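Local structure of toll-receptor-related 2 (Hydra vulgaris, 4W8H) at residues N21-K26 against I62-P67. The protein is a Toll-related receptor of the membrane whose TIR domain, the part described here, probably relays signals by assembling with other TIR domains. Residues are numbered along the deposited sequence; the frame is centred on the assembly and turned at random. Where two conformers were deposited one is given.
Sequences NTLVFK and IVVMSP. Unlike the reference sequence in segment 21-26: K26 (reference Glu).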
loop_
_atom_site.group_PDB
_atom_site.type_symbol
_atom_site.label_atom_id
_atom_site.label_comp_id
_atom_site.label_asym_id
_atom_site.label_seq_id
_atom_site.Cartn_x
_atom_site.Cartn_y
_atom_site.Cartn_z
ATOM N N ASN A 21 4.426 11.962 3.630
ATOM C CA ASN A 21 5.494 12.510 4.449
ATOM C C ASN A 21 6.139 11.533 5.375
ATOM O O ASN A 21 7.278 11.784 5.809
ATOM C CB ASN A 21 4.975 13.719 5.246
ATOM C CG ASN A 21 4.469 14.809 4.357
ATOM O OD1 ASN A 21 3.317 15.217 4.452
ATOM N ND2 ASN A 21 5.311 15.255 3.446
ATOM N N THR A 22 5.437 10.453 5.724
ATOM C CA THR A 22 6.005 9.433 6.610
ATOM C C THR A 22 6.314 8.151 5.863
ATOM O O THR A 22 7.471 7.743 5.795
ATOM C CB THR A 22 5.105 9.204 7.843
ATOM O OG1 THR A 22 4.988 10.423 8.584
ATOM C CG2 THR A 22 5.684 8.104 8.752
ATOM N N LEU A 23 5.301 7.513 5.283
ATOM C CA LEU A 23 5.530 6.209 4.668
ATOM C C LEU A 23 6.427 6.274 3.444
ATOM O O LEU A 23 7.455 5.573 3.366
ATOM C CB LEU A 23 4.158 5.594 4.347
ATOM C CG LEU A 23 4.165 4.254 3.608
ATOM C CD1 LEU A 23 4.832 3.177 4.379
ATOM C CD2 LEU A 23 2.760 3.866 3.208
ATOM N N VAL A 24 6.052 7.090 2.447
ATOM C CA VAL A 24 6.888 7.155 1.242
ATOM C C VAL A 24 8.272 7.693 1.570
ATOM O O VAL A 24 9.279 7.181 1.100
ATOM C CB VAL A 24 6.215 8.026 0.156
ATOM C CG1 VAL A 24 7.149 8.328 -0.981
ATOM C CG2 VAL A 24 4.969 7.358 -0.368
ATOM N N PHE A 25 8.329 8.741 2.386
ATOM C CA PHE A 25 9.590 9.321 2.821
ATOM C C PHE A 25 10.515 8.263 3.389
ATOM O O PHE A 25 11.680 8.197 2.988
ATOM C CB PHE A 25 9.283 10.389 3.866
ATOM C CG PHE A 25 10.479 11.159 4.367
ATOM C CD1 PHE A 25 11.132 12.037 3.536
ATOM C CD2 PHE A 25 10.871 11.070 5.677
ATOM C CE1 PHE A 25 12.202 12.800 4.012
ATOM C CE2 PHE A 25 11.947 11.826 6.154
ATOM C CZ PHE A 25 12.593 12.671 5.314
ATOM N N LYS A 26 10.026 7.445 4.302
ATOM C CA LYS A 26 10.872 6.430 4.919
ATOM C C LYS A 26 11.249 5.319 3.960
ATOM O O LYS A 26 12.391 4.821 3.992
ATOM C CB LYS A 26 10.210 5.894 6.159
ATOM C CG LYS A 26 10.373 6.871 7.323
ATOM C CD LYS A 26 9.969 6.281 8.626
ATOM C CE LYS A 26 10.797 5.072 9.054
ATOM N NZ LYS A 26 12.267 5.237 9.035
ATOM N N ILE A 62 1.226 -1.989 -1.221
ATOM C CA ILE A 62 0.851 -1.631 0.125
ATOM C C ILE A 62 -0.533 -1.035 0.102
ATOM O O ILE A 62 -0.806 -0.136 -0.693
ATOM C CB ILE A 62 1.868 -0.595 0.705
ATOM C CG1 ILE A 62 3.240 -1.246 0.885
ATOM C CG2 ILE A 62 1.366 -0.023 1.998
ATOM C CD1 ILE A 62 4.324 -0.246 1.277
ATOM N N VAL A 63 -1.401 -1.532 0.965
ATOM C CA VAL A 63 -2.766 -1.086 1.111
ATOM C C VAL A 63 -2.879 -0.319 2.457
ATOM O O VAL A 63 -2.696 -0.939 3.495
ATOM C CB VAL A 63 -3.647 -2.374 1.094
ATOM C CG1 VAL A 63 -5.082 -2.074 1.485
ATOM C CG2 VAL A 63 -3.557 -3.084 -0.292
ATOM N N VAL A 64 -3.148 0.970 2.428
ATOM C CA VAL A 64 -3.146 1.805 3.653
ATOM C C VAL A 64 -4.610 1.851 4.119
ATOM O O VAL A 64 -5.398 2.709 3.692
ATOM C CB VAL A 64 -2.563 3.179 3.384
ATOM C CG1 VAL A 64 -2.599 3.997 4.689
ATOM C CG2 VAL A 64 -1.142 3.064 2.842
ATOM N N MET A 65 -4.970 0.918 5.011
ATOM C CA MET A 65 -6.344 0.760 5.432
ATOM C C MET A 65 -6.714 1.853 6.447
ATOM O O MET A 65 -5.965 2.185 7.392
ATOM C CB MET A 65 -6.540 -0.613 6.061
ATOM C CG MET A 65 -6.196 -1.748 5.095
ATOM S SD MET A 65 -6.679 -3.388 5.696
ATOM C CE MET A 65 -5.558 -3.530 7.086
ATOM N N SER A 66 -7.901 2.381 6.258
ATOM C CA SER A 66 -8.499 3.428 7.092
ATOM C C SER A 66 -9.980 3.519 6.699
ATOM O O SER A 66 -10.380 2.966 5.664
ATOM C CB SER A 66 -7.858 4.772 6.793
ATOM O OG SER A 66 -8.324 5.298 5.557
ATOM N N PRO A 67 -10.775 4.278 7.449
ATOM C CA PRO A 67 -12.169 4.424 7.032
ATOM C C PRO A 67 -12.305 5.034 5.660
ATOM O O PRO A 67 -13.206 4.673 4.890
ATOM C CB PRO A 67 -12.768 5.338 8.111
ATOM C CG PRO A 67 -11.890 5.123 9.332
ATOM C CD PRO A 67 -10.512 4.875 8.781
#
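No ring or other flat group enters the contact of L23 with I62 and V64, which therefore has neither stacked faces nor ring edges; three methyl groups carry it. L23 lowers one branch of its isobutyl fork from the helix to the strand, and its CD2 stands 4.0 Å from CG2 of V64, the two side chains meeting tip to tip. The same leucine CD2 lies 4.3 Å from CG2 of I62, the branch methyl of that isoleucine. With the two strand methyls 4.1 Å apart (I62 CG2 to V64 CG2), the three groups form a nearly equilateral triangle. With leucine CG anti to the backbone N (chi1 176°) and CD1 turned aside (chi2 62°), CD2 is left extended toward the sheet; on V64 it is the methyl beside the backbone N that turns to meet it. All three residues are buried, and the touch is purely apolar, spanning 9.8 Å from L23 CA to V64 CA. I62 and V64 share one face of strand 58-65 because they are two residues apart. In this flavodoxin-like TIR domain the contact joins helix 16-29 to the middle strand, 58-65, of the parallel sheet. I9 of the adjacent strand 5-10 touches all three side chains, I62 also packs on I88 and I90 of strand 87-91, and W119 and L122 bring helix 115-127 against L23.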